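Local coordinates for putative uncharacterized protein PH1780 (Pyrococcus horikoshii, PDB 2YZQ) that is of uncharacterised function but binds S-adenosylmethionine through its CBS domains, and so may act as a sensor of that metabolite, at residues 137-140 against 141-145; 177-181 against 182-186; 221-224 against 225-228. All coordinates share one frame; numbering follows the deposited sequence.

Contact 1 (137-140 against 141-145); sequences SIVW and EGTPL
The indole of Trp140 lies flat against the turn that follows it, with Gly142 packed on one face. Gly142 CA stands 3.6 Å from the centroid of the six-membered ring, only 9° off the ring normal, a CH-pi contact, and Gly142 N sits over the middle of the indole on that same side. CG of Trp140 is anti to its backbone N (chi1 174°), which swings the ring back beside its own carbonyl and over the turn. Gly142, having no side chain, can lie this close to the ring. Glu141 crosses the indole obliquely, its carboxylate plane turned 76° from the ring. The two polar ends meet through a water in the plane of the indole, which accepts from Trp140 NE1 at 2.8 Å and donates to Glu141 OE2 at 2.7 Å. Trp140 O takes two bonds from one face of its carbonyl plane: Thr143 N at 2.9 Å and Thr143 OG1 at 2.8 Å. The hydroxyl bond fixes the rotation of the threonine side chain, whose CB is pressed tightly against Val139 CG2 at 3.4 Å. Val139 itself is buried and pairs with strand 159-163. The arrangement is a type I beta turn from Trp140 to Thr143, leading from strand 139-140 of this CBS domain into helix 145-153.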
ATOM      1  N   SER A 137       0.557  -8.541 -12.053  1.00 13.86           N
ATOM      2  CA  SER A 137       1.264  -7.939 -13.180  1.00 12.06           C
ATOM      3  C   SER A 137       2.751  -8.175 -12.946  1.00 11.81           C
ATOM      4  O   SER A 137       3.263  -7.880 -11.867  1.00 11.37           O
ATOM      5  CB  SER A 137       0.995  -6.435 -13.240  1.00 13.19           C
ATOM      6  OG  SER A 137      -0.368  -6.188 -13.544  1.00 16.82           O
ATOM      7  N   ILE A 138       3.441  -8.703 -13.952  1.00 11.19           N
ATOM      8  CA  ILE A 138       4.868  -8.981 -13.820  1.00 11.19           C
ATOM      9  C   ILE A 138       5.612  -8.424 -15.019  1.00 11.01           C
ATOM     10  O   ILE A 138       5.007  -7.924 -15.953  1.00 13.43           O
ATOM     11  CB  ILE A 138       5.133 -10.502 -13.729  1.00 10.50           C
ATOM     12  CG1 ILE A 138       4.768 -11.189 -15.051  1.00 10.58           C
ATOM     13  CG2 ILE A 138       4.315 -11.097 -12.595  1.00 11.85           C
ATOM     14  CD1 ILE A 138       5.059 -12.694 -15.070  1.00  9.86           C
ATOM     15  N   VAL A 139       6.934  -8.501 -14.999  1.00 10.66           N
ATOM     16  CA  VAL A 139       7.688  -7.993 -16.134  1.00 10.75           C
ATOM     17  C   VAL A 139       8.960  -8.800 -16.313  1.00 11.28           C
ATOM     18  O   VAL A 139       9.592  -9.174 -15.338  1.00 12.93           O
ATOM     19  CB  VAL A 139       8.047  -6.488 -15.946  1.00 11.38           C
ATOM     20  CG1 VAL A 139       9.023  -6.311 -14.789  1.00 10.88           C
ATOM     21  CG2 VAL A 139       8.623  -5.929 -17.229  1.00 13.27           C
ATOM     22  N   TRP A 140       9.307  -9.092 -17.563  1.00 11.92           N
ATOM     23  CA  TRP A 140      10.531  -9.832 -17.849  1.00 13.81           C
ATOM     24  C   TRP A 140      11.718  -8.898 -17.603  1.00 12.99           C
ATOM     25  O   TRP A 140      11.671  -7.718 -17.952  1.00 14.35           O
ATOM     26  CB  TRP A 140      10.526 -10.316 -19.298  1.00 16.70           C
ATOM     27  CG  TRP A 140      11.815 -10.958 -19.717  1.00 17.16           C
ATOM     28  CD1 TRP A 140      12.516 -11.916 -19.043  1.00 17.39           C
ATOM     29  CD2 TRP A 140      12.549 -10.691 -20.914  1.00 18.81           C
ATOM     30  NE1 TRP A 140      13.646 -12.264 -19.748  1.00 18.13           N
ATOM     31  CE2 TRP A 140      13.689 -11.525 -20.902  1.00 18.00           C
ATOM     32  CE3 TRP A 140      12.351  -9.828 -21.997  1.00 19.24           C
ATOM     33  CZ2 TRP A 140      14.632 -11.519 -21.935  1.00 20.50           C
ATOM     34  CZ3 TRP A 140      13.287  -9.825 -23.022  1.00 20.07           C
ATOM     35  CH2 TRP A 140      14.413 -10.664 -22.983  1.00 19.53           C
ATOM     36  N   GLU A 141      12.779  -9.427 -17.003  1.00 12.43           N
ATOM     37  CA  GLU A 141      13.952  -8.617 -16.683  1.00 13.78           C
ATOM     38  C   GLU A 141      14.580  -7.918 -17.888  1.00 14.54           C
ATOM     39  O   GLU A 141      15.286  -6.921 -17.729  1.00 14.26           O
ATOM     40  CB  GLU A 141      15.000  -9.474 -15.963  1.00 15.05           C
ATOM     41  CG  GLU A 141      15.660 -10.534 -16.834  1.00 15.35           C
ATOM     42  CD  GLU A 141      16.538 -11.474 -16.034  1.00 16.81           C
ATOM     43  OE1 GLU A 141      17.201 -11.010 -15.076  1.00 17.47           O
ATOM     44  OE2 GLU A 141      16.580 -12.676 -16.367  1.00 17.68           O
ATOM     45  N   GLY A 142      14.327  -8.431 -19.087  1.00 13.56           N
ATOM     46  CA  GLY A 142      14.892  -7.812 -20.272  1.00 14.75           C
ATOM     47  C   GLY A 142      14.057  -6.679 -20.845  1.00 15.70           C
ATOM     48  O   GLY A 142      14.439  -6.072 -21.845  1.00 15.81           O
ATOM     49  N   THR A 143      12.929  -6.379 -20.207  1.00 15.18           N
ATOM     50  CA  THR A 143      12.033  -5.331 -20.680  1.00 15.32           C
ATOM     51  C   THR A 143      12.589  -3.916 -20.514  1.00 13.86           C
ATOM     52  O   THR A 143      13.049  -3.543 -19.439  1.00 14.53           O
ATOM     53  CB  THR A 143      10.674  -5.395 -19.942  1.00 15.57           C
ATOM     54  OG1 THR A 143      10.106  -6.702 -20.097  1.00 14.71           O
ATOM     55  CG2 THR A 143       9.702  -4.354 -20.498  1.00 15.26           C
ATOM     56  N   PRO A 144      12.568  -3.116 -21.595  1.00 15.21           N
ATOM     57  CA  PRO A 144      13.064  -1.739 -21.531  1.00 15.22           C
ATOM     58  C   PRO A 144      12.278  -0.992 -20.454  1.00 15.14           C
ATOM     59  O   PRO A 144      11.071  -1.197 -20.296  1.00 14.36           O
ATOM     60  CB  PRO A 144      12.783  -1.212 -22.929  1.00 13.19           C
ATOM     61  CG  PRO A 144      13.006  -2.424 -23.778  1.00 16.29           C
ATOM     62  CD  PRO A 144      12.292  -3.507 -22.988  1.00 14.85           C
ATOM     63  N   LEU A 145      12.961  -0.116 -19.728  1.00 15.37           N
ATOM     64  CA  LEU A 145      12.343   0.631 -18.638  1.00 16.78           C
ATOM     65  C   LEU A 145      11.004   1.303 -18.925  1.00 15.98           C
ATOM     66  O   LEU A 145      10.090   1.235 -18.106  1.00 17.73           O
ATOM     67  CB  LEU A 145      13.321   1.681 -18.108  1.00 18.75           C
ATOM     68  CG  LEU A 145      12.862   2.376 -16.828  1.00 19.93           C
ATOM     69  CD1 LEU A 145      12.706   1.343 -15.718  1.00 20.99           C
ATOM     70  CD2 LEU A 145      13.876   3.446 -16.432  1.00 22.12           C
TER
HETATM   71  O   HOH W   1      15.883 -13.712 -18.768  1.00 19.31           O

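Contact 2 (177-181 against 182-186). With SAM (S-adenosylmethionine), chain B.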
ATOM      1  N   ASP A 177      12.886   2.520  -7.236  1.00 13.54           N
ATOM      2  CA  ASP A 177      14.071   1.952  -7.868  1.00 14.55           C
ATOM      3  C   ASP A 177      14.561   2.768  -9.055  1.00 14.73           C
ATOM      4  O   ASP A 177      15.693   2.606  -9.505  1.00 15.21           O
ATOM      5  CB  ASP A 177      13.806   0.505  -8.291  1.00 15.27           C
ATOM      6  CG  ASP A 177      13.606  -0.409  -7.106  1.00 16.25           C
ATOM      7  OD1 ASP A 177      14.298  -0.206  -6.085  1.00 14.97           O
ATOM      8  OD2 ASP A 177      12.770  -1.333  -7.187  1.00 13.98           O
ATOM      9  N   LEU A 178      13.711   3.654  -9.562  1.00 14.63           N
ATOM     10  CA  LEU A 178      14.096   4.503 -10.679  1.00 14.99           C
ATOM     11  C   LEU A 178      15.273   5.390 -10.281  1.00 14.58           C
ATOM     12  O   LEU A 178      16.081   5.776 -11.126  1.00 15.94           O
ATOM     13  CB  LEU A 178      12.921   5.384 -11.112  1.00 16.24           C
ATOM     14  CG  LEU A 178      11.767   4.686 -11.835  1.00 19.18           C
ATOM     15  CD1 LEU A 178      10.625   5.670 -12.020  1.00 18.61           C
ATOM     16  CD2 LEU A 178      12.238   4.162 -13.180  1.00 20.27           C
ATOM     17  N   LEU A 179      15.364   5.710  -8.991  1.00 15.00           N
ATOM     18  CA  LEU A 179      16.447   6.559  -8.503  1.00 15.31           C
ATOM     19  C   LEU A 179      17.789   5.843  -8.508  1.00 15.94           C
ATOM     20  O   LEU A 179      18.815   6.442  -8.178  1.00 15.11           O
ATOM     21  CB  LEU A 179      16.143   7.075  -7.090  1.00 18.31           C
ATOM     22  CG  LEU A 179      15.108   8.195  -6.948  1.00 22.87           C
ATOM     23  CD1 LEU A 179      13.759   7.753  -7.484  1.00 25.67           C
ATOM     24  CD2 LEU A 179      14.991   8.574  -5.480  1.00 24.78           C
ATOM     25  N   ARG A 180      17.791   4.562  -8.869  1.00 14.88           N
ATOM     26  CA  ARG A 180      19.040   3.808  -8.928  1.00 15.58           C
ATOM     27  C   ARG A 180      19.713   4.040 -10.272  1.00 16.68           C
ATOM     28  O   ARG A 180      20.844   3.601 -10.494  1.00 18.48           O
ATOM     29  CB  ARG A 180      18.782   2.312  -8.745  1.00 14.47           C
ATOM     30  CG  ARG A 180      18.448   1.896  -7.329  1.00 13.28           C
ATOM     31  CD  ARG A 180      17.969   0.453  -7.316  1.00 14.62           C
ATOM     32  NE  ARG A 180      17.754  -0.053  -5.968  1.00 14.13           N
ATOM     33  CZ  ARG A 180      17.181  -1.222  -5.704  1.00 14.15           C
ATOM     34  NH1 ARG A 180      16.766  -1.991  -6.700  1.00 14.71           N
ATOM     35  NH2 ARG A 180      17.029  -1.625  -4.448  1.00 15.36           N
ATOM     36  N   ASP A 181      19.015   4.725 -11.173  1.00 17.41           N
ATOM     37  CA  ASP A 181      19.562   5.007 -12.494  1.00 20.44           C
ATOM     38  C   ASP A 181      20.403   6.277 -12.439  1.00 21.39           C
ATOM     39  O   ASP A 181      19.876   7.379 -12.291  1.00 19.33           O
ATOM     40  CB  ASP A 181      18.435   5.180 -13.513  1.00 23.04           C
ATOM     41  CG  ASP A 181      18.940   5.171 -14.943  1.00 26.74           C
ATOM     42  OD1 ASP A 181      19.956   5.842 -15.223  1.00 27.37           O
ATOM     43  OD2 ASP A 181      18.321   4.495 -15.788  1.00 29.71           O
ATOM     44  N   SER A 182      21.714   6.107 -12.560  1.00 24.55           N
ATOM     45  CA  SER A 182      22.649   7.221 -12.515  1.00 28.64           C
ATOM     46  C   SER A 182      22.316   8.334 -13.503  1.00 31.35           C
ATOM     47  O   SER A 182      22.685   9.487 -13.288  1.00 32.46           O
ATOM     48  CB  SER A 182      24.069   6.708 -12.769  1.00 29.84           C
ATOM     49  OG  SER A 182      24.125   5.902 -13.936  1.00 30.36           O
ATOM     50  N   GLU A 183      21.613   7.993 -14.580  1.00 33.86           N
ATOM     51  CA  GLU A 183      21.252   8.980 -15.592  1.00 36.40           C
ATOM     52  C   GLU A 183      20.214   9.997 -15.132  1.00 38.05           C
ATOM     53  O   GLU A 183      19.718  10.787 -15.936  1.00 38.41           O
ATOM     54  CB  GLU A 183      20.754   8.285 -16.861  1.00 37.20           C
ATOM     55  CG  GLU A 183      21.839   7.556 -17.630  1.00 39.87           C
ATOM     56  CD  GLU A 183      23.007   8.458 -17.975  1.00 40.68           C
ATOM     57  OE1 GLU A 183      22.777   9.532 -18.572  1.00 40.97           O
ATOM     58  OE2 GLU A 183      24.156   8.093 -17.650  1.00 42.77           O
ATOM     59  N   ILE A 184      19.875   9.981 -13.846  1.00 39.69           N
ATOM     60  CA  ILE A 184      18.903  10.937 -13.329  1.00 41.18           C
ATOM     61  C   ILE A 184      19.637  12.184 -12.849  1.00 43.02           C
ATOM     62  O   ILE A 184      19.019  13.192 -12.509  1.00 42.21           O
ATOM     63  CB  ILE A 184      18.089  10.357 -12.155  1.00 39.87           C
ATOM     64  CG1 ILE A 184      18.996  10.136 -10.944  1.00 39.44           C
ATOM     65  CG2 ILE A 184      17.425   9.056 -12.580  1.00 39.94           C
ATOM     66  CD1 ILE A 184      18.253   9.710  -9.700  1.00 38.02           C
ATOM     67  N   VAL A 185      20.963  12.099 -12.820  1.00 45.90           N
ATOM     68  CA  VAL A 185      21.790  13.220 -12.396  1.00 49.51           C
ATOM     69  C   VAL A 185      21.763  14.274 -13.500  1.00 52.66           C
ATOM     70  O   VAL A 185      22.678  14.354 -14.321  1.00 52.89           O
ATOM     71  CB  VAL A 185      23.249  12.774 -12.140  1.00 48.83           C
ATOM     72  CG1 VAL A 185      24.074  13.947 -11.634  1.00 48.54           C
ATOM     73  CG2 VAL A 185      23.275  11.636 -11.132  1.00 47.85           C
ATOM     74  N   ARG A 186      20.696  15.066 -13.518  1.00 56.77           N
ATOM     75  CA  ARG A 186      20.511  16.121 -14.512  1.00 60.42           C
ATOM     76  C   ARG A 186      19.134  16.750 -14.283  1.00 60.85           C
ATOM     77  O   ARG A 186      18.409  16.243 -13.402  1.00 62.34           O
ATOM     78  CB  ARG A 186      20.607  15.525 -15.925  1.00 62.93           C
ATOM     79  CG  ARG A 186      20.659  16.535 -17.072  1.00 66.87           C
ATOM     80  CD  ARG A 186      19.269  16.948 -17.538  1.00 70.66           C
ATOM     81  NE  ARG A 186      19.310  17.828 -18.704  1.00 74.49           N
ATOM     82  CZ  ARG A 186      19.759  17.465 -19.902  1.00 76.46           C
ATOM     83  NH1 ARG A 186      20.211  16.234 -20.101  1.00 77.61           N
ATOM     84  NH2 ARG A 186      19.754  18.333 -20.904  1.00 77.77           N
TER
HETATM   85  N   SAM B6075       6.386   3.040  -1.220  1.00 21.74           N
HETATM   86  CA  SAM B6075       7.638   2.990  -0.449  1.00 22.95           C
HETATM   87  C   SAM B6075       8.409   4.284  -0.636  1.00 22.98           C
HETATM   88  O   SAM B6075       9.332   4.560   0.113  1.00 26.70           O
HETATM   89  OXT SAM B6075       8.111   5.052  -1.533  1.00 24.18           O
HETATM   90  CB  SAM B6075       8.473   1.795  -0.929  1.00 20.96           C
HETATM   91  CG  SAM B6075       9.513   1.427   0.131  1.00 19.17           C
HETATM   92  SD  SAM B6075      10.310  -0.150  -0.295  1.00 16.27           S
HETATM   93  CE  SAM B6075      11.630  -0.150   0.965  1.00 17.89           C
HETATM   94  C5' SAM B6075      11.162   0.156  -1.860  1.00 14.16           C
HETATM   95  C4' SAM B6075      12.196  -0.947  -2.094  1.00 13.73           C
HETATM   96  O4' SAM B6075      11.654  -2.223  -1.675  1.00 14.03           O
HETATM   97  C3' SAM B6075      12.565  -1.073  -3.578  1.00 13.44           C
HETATM   98  O3' SAM B6075      13.986  -1.242  -3.704  1.00 14.10           O
HETATM   99  C2' SAM B6075      11.792  -2.324  -4.019  1.00 12.85           C
HETATM  100  O2' SAM B6075      12.394  -2.946  -5.160  1.00 12.71           O
HETATM  101  C1' SAM B6075      11.865  -3.167  -2.737  1.00 12.48           C
HETATM  102  N9  SAM B6075      10.840  -4.211  -2.668  1.00 12.40           N
HETATM  103  C8  SAM B6075       9.484  -4.098  -2.869  1.00 13.61           C
HETATM  104  N7  SAM B6075       8.905  -5.236  -2.586  1.00 11.74           N
HETATM  105  C5  SAM B6075       9.863  -6.163  -2.319  1.00 12.07           C
HETATM  106  C6  SAM B6075       9.886  -7.558  -2.039  1.00 12.08           C
HETATM  107  N6  SAM B6075       8.720  -8.296  -2.012  1.00 12.11           N
HETATM  108  N1  SAM B6075      11.072  -8.157  -1.799  1.00 12.47           N
HETATM  109  C2  SAM B6075      12.228  -7.489  -1.873  1.00 12.99           C
HETATM  110  N3  SAM B6075      12.253  -6.178  -2.100  1.00 10.75           N
HETATM  111  C4  SAM B6075      11.111  -5.494  -2.355  1.00 11.23           C
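The guanidinium of Arg180 carries one carboxylate oxygen of Asp177, OD1, on one face, while SAM O3' approaches it obliquely. Asp177 OD1 sits 3.0 Å above the plane, over its centre, so the 3.1 Å approach of Arg180 NH1 to Asp177 OD1 is a salt bridge of charges alone, with no N-H aimed at the oxygen. The N-H groups serve elsewhere: NH1 bonds to Ile226 O and Thr228 OG1, which ties the arginine to the 225-228 segment. Asp177 spends both carboxylate oxygens on the ribose, OD1 accepting from SAM O3' at 2.6 Å and OD2 from SAM O2' at 2.6 Å. Asp174 N also bonds to OD2, so a second-shell amide helps hold the carboxylate in place. The nearby arginine probably favours the charged form of this aspartate. An aspartate that grips the two ribose hydroxyls of an adenosyl ligand is a recurrent feature of nucleotide-binding CBS domains, and here it follows strand 169-174 at the S-adenosylmethionine pocket. Further along, with CG of Asp181 anti to its backbone N (chi1 -167°), the carboxylate comes round to Glu183 N, two residues on, which bonds to Asp181 OD1 at 2.8 Å through the anti lone pair of that oxygen, forming an Asx turn at the start of the 3-10 segment 182-184. The carboxylates of Asp181 and Glu183 lie 76° apart in plane, their charged atoms not touching. Asp181 O accepts from Ile184 N at 3.0 Å within the same short segment. Ile184 folds back over this turn: CG2 lies against Asp181 O, and CD1 reaches Leu179, coming 4.3 Å from Leu179 CB.

Contact 3 (221-224 against 225-228). With SAM (S-adenosylmethionine), chain B.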
ATOM      1  N   LYS A 221      17.028   1.494 -20.938  1.00 23.12           N
ATOM      2  CA  LYS A 221      17.652   0.203 -20.670  1.00 22.62           C
ATOM      3  C   LYS A 221      16.739  -0.808 -19.979  1.00 21.56           C
ATOM      4  O   LYS A 221      15.668  -0.458 -19.481  1.00 20.58           O
ATOM      5  CB  LYS A 221      18.909   0.415 -19.820  1.00 25.51           C
ATOM      6  CG  LYS A 221      19.930   1.354 -20.445  1.00 30.42           C
ATOM      7  CD  LYS A 221      20.470   0.799 -21.754  1.00 32.44           C
ATOM      8  CE  LYS A 221      21.475   1.748 -22.386  1.00 35.62           C
ATOM      9  NZ  LYS A 221      22.609   2.056 -21.469  1.00 38.50           N
ATOM     10  N   PRO A 222      17.159  -2.087 -19.947  1.00 20.09           N
ATOM     11  CA  PRO A 222      16.396  -3.171 -19.318  1.00 18.38           C
ATOM     12  C   PRO A 222      16.151  -2.926 -17.829  1.00 17.93           C
ATOM     13  O   PRO A 222      17.025  -2.438 -17.112  1.00 17.19           O
ATOM     14  CB  PRO A 222      17.272  -4.395 -19.566  1.00 19.99           C
ATOM     15  CG  PRO A 222      17.910  -4.079 -20.875  1.00 21.52           C
ATOM     16  CD  PRO A 222      18.311  -2.635 -20.685  1.00 21.12           C
ATOM     17  N   VAL A 223      14.957  -3.275 -17.368  1.00 14.89           N
ATOM     18  CA  VAL A 223      14.595  -3.080 -15.974  1.00 16.00           C
ATOM     19  C   VAL A 223      15.520  -3.867 -15.040  1.00 16.20           C
ATOM     20  O   VAL A 223      15.629  -3.561 -13.855  1.00 17.04           O
ATOM     21  CB  VAL A 223      13.110  -3.481 -15.737  1.00 17.49           C
ATOM     22  CG1 VAL A 223      12.941  -4.979 -15.878  1.00 18.53           C
ATOM     23  CG2 VAL A 223      12.649  -3.001 -14.370  1.00 18.20           C
ATOM     24  N   ALA A 224      16.200  -4.872 -15.581  1.00 15.97           N
ATOM     25  CA  ALA A 224      17.119  -5.680 -14.793  1.00 16.35           C
ATOM     26  C   ALA A 224      18.190  -4.793 -14.153  1.00 16.58           C
ATOM     27  O   ALA A 224      18.692  -5.099 -13.071  1.00 17.47           O
ATOM     28  CB  ALA A 224      17.780  -6.735 -15.680  1.00 17.93           C
ATOM     29  N   GLU A 225      18.521  -3.691 -14.820  1.00 16.50           N
ATOM     30  CA  GLU A 225      19.545  -2.773 -14.329  1.00 18.10           C
ATOM     31  C   GLU A 225      19.189  -1.987 -13.066  1.00 18.02           C
ATOM     32  O   GLU A 225      20.068  -1.396 -12.442  1.00 20.54           O
ATOM     33  CB  GLU A 225      19.952  -1.795 -15.439  1.00 20.68           C
ATOM     34  CG  GLU A 225      20.853  -2.412 -16.503  1.00 25.20           C
ATOM     35  CD  GLU A 225      21.321  -1.401 -17.539  1.00 28.37           C
ATOM     36  OE1 GLU A 225      21.572  -0.237 -17.165  1.00 32.19           O
ATOM     37  OE2 GLU A 225      21.450  -1.773 -18.724  1.00 32.60           O
ATOM     38  N   ILE A 226      17.916  -1.968 -12.683  1.00 16.30           N
ATOM     39  CA  ILE A 226      17.532  -1.240 -11.474  1.00 14.02           C
ATOM     40  C   ILE A 226      16.706  -2.078 -10.503  1.00 14.08           C
ATOM     41  O   ILE A 226      16.295  -1.591  -9.454  1.00 14.59           O
ATOM     42  CB  ILE A 226      16.717   0.035 -11.802  1.00 15.33           C
ATOM     43  CG1 ILE A 226      15.391  -0.348 -12.463  1.00 14.55           C
ATOM     44  CG2 ILE A 226      17.528   0.964 -12.701  1.00 15.70           C
ATOM     45  CD1 ILE A 226      14.394   0.798 -12.541  1.00 15.45           C
ATOM     46  N   MET A 227      16.487  -3.342 -10.831  1.00 13.66           N
ATOM     47  CA  MET A 227      15.668  -4.190  -9.971  1.00 13.08           C
ATOM     48  C   MET A 227      16.354  -4.691  -8.705  1.00 13.50           C
ATOM     49  O   MET A 227      17.588  -4.747  -8.615  1.00 14.29           O
ATOM     50  CB  MET A 227      15.156  -5.393 -10.768  1.00 12.93           C
ATOM     51  CG  MET A 227      16.214  -6.459 -11.036  1.00 13.77           C
ATOM     52  SD  MET A 227      15.527  -7.844 -11.954  1.00 13.70           S
ATOM     53  CE  MET A 227      16.931  -8.968 -11.993  1.00 13.71           C
ATOM     54  N   THR A 228      15.533  -5.037  -7.718  1.00 12.83           N
ATOM     55  CA  THR A 228      16.009  -5.593  -6.457  1.00 12.15           C
ATOM     56  C   THR A 228      16.050  -7.105  -6.694  1.00 14.11           C
ATOM     57  O   THR A 228      15.032  -7.715  -7.029  1.00 12.46           O
ATOM     58  CB  THR A 228      15.033  -5.270  -5.310  1.00 11.60           C
ATOM     59  OG1 THR A 228      14.995  -3.851  -5.092  1.00 12.12           O
ATOM     60  CG2 THR A 228      15.452  -5.979  -4.032  1.00 12.06           C
TER
HETATM   61  N   SAM B6075       6.386   3.040  -1.220  1.00 21.74           N
HETATM   62  CA  SAM B6075       7.638   2.990  -0.449  1.00 22.95           C
HETATM   63  C   SAM B6075       8.409   4.284  -0.636  1.00 22.98           C
HETATM   64  O   SAM B6075       9.332   4.560   0.113  1.00 26.70           O
HETATM   65  OXT SAM B6075       8.111   5.052  -1.533  1.00 24.18           O
HETATM   66  CB  SAM B6075       8.473   1.795  -0.929  1.00 20.96           C
HETATM   67  CG  SAM B6075       9.513   1.427   0.131  1.00 19.17           C
HETATM   68  SD  SAM B6075      10.310  -0.150  -0.295  1.00 16.27           S
HETATM   69  CE  SAM B6075      11.630  -0.150   0.965  1.00 17.89           C
HETATM   70  C5' SAM B6075      11.162   0.156  -1.860  1.00 14.16           C
HETATM   71  C4' SAM B6075      12.196  -0.947  -2.094  1.00 13.73           C
HETATM   72  O4' SAM B6075      11.654  -2.223  -1.675  1.00 14.03           O
HETATM   73  C3' SAM B6075      12.565  -1.073  -3.578  1.00 13.44           C
HETATM   74  O3' SAM B6075      13.986  -1.242  -3.704  1.00 14.10           O
HETATM   75  C2' SAM B6075      11.792  -2.324  -4.019  1.00 12.85           C
HETATM   76  O2' SAM B6075      12.394  -2.946  -5.160  1.00 12.71           O
HETATM   77  C1' SAM B6075      11.865  -3.167  -2.737  1.00 12.48           C
HETATM   78  N9  SAM B6075      10.840  -4.211  -2.668  1.00 12.40           N
HETATM   79  C8  SAM B6075       9.484  -4.098  -2.869  1.00 13.61           C
HETATM   80  N7  SAM B6075       8.905  -5.236  -2.586  1.00 11.74           N
HETATM   81  C5  SAM B6075       9.863  -6.163  -2.319  1.00 12.07           C
HETATM   82  C6  SAM B6075       9.886  -7.558  -2.039  1.00 12.08           C
HETATM   83  N6  SAM B6075       8.720  -8.296  -2.012  1.00 12.11           N
HETATM   84  N1  SAM B6075      11.072  -8.157  -1.799  1.00 12.47           N
HETATM   85  C2  SAM B6075      12.228  -7.489  -1.873  1.00 12.99           C
HETATM   86  N3  SAM B6075      12.253  -6.178  -2.100  1.00 10.75           N
HETATM   87  C4  SAM B6075      11.111  -5.494  -2.355  1.00 11.23           C
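The backbone from Pro222 winds through a short 3-10 turn, in which Glu225 N bonds to Pro222 O at 3.0 Å and Ile226 N to Val223 O at 3.0 Å. Met227 N adds a weak bond to Val223 O, so that one oxygen serves two successive amides. Glu225, its chain extended beyond CG, reaches back across Lys221 and Pro222, and its carboxylate ends over their carbons: OE2 lies 3.5 Å from Lys221 CB and 3.8 Å from Pro222 CD. The lysine bends away, and its NZ remains 4.9 Å from Glu225 OE2, too far for a salt bridge, although the opposite charges may still attract. Val223 and Ile226 meet loosely through CG2 and CG1, and both pack on strand 169-174 and helix 145-153. The turn thus lies against the sheet and helix of the preceding CBS repeat, as expected where two CBS motifs pair and part of one completes the other. Met227 has CG between its backbone N and carbonyl carbon (chi1 75°), which lays the side chain against Ala224, with CG 3.5 Å from Ala224 O. Thr228 faces no side chain of 221-224 and contacts the ligand instead. Its OG1 donates to SAM O2' at 2.8 Å, while its CG2 lies 3.7 Å from SAM N3 on the adenine. A valine here would probably leave SAM O2' without this donor and deprive Arg180 NH1 of one of its acceptors. Thr228 also pairs through its backbone with Ile172, which fixes the chain beside the ribose.

From the N terminus, contact 1 comes first, turning the chain from strand 139-140 into helix 145-153. Contact 2 follows strand 169-174, and contact 3 comes after the unmodelled residues 187-218. The three lie in series; each closes a local turn, and none nests in or crosses another. They converge in space all the same. Backbone bonds join Thr143 to Val223 and Leu145 to Lys221, holding 221-224 beside the turn of contact 1. Leu145 also packs on Leu178 and Ile226, so the start of helix 145-153 packs against both contacts 2 and 3. Those two meet again at S-adenosylmethionine, which both touch, so two CBS repeats share one pocket.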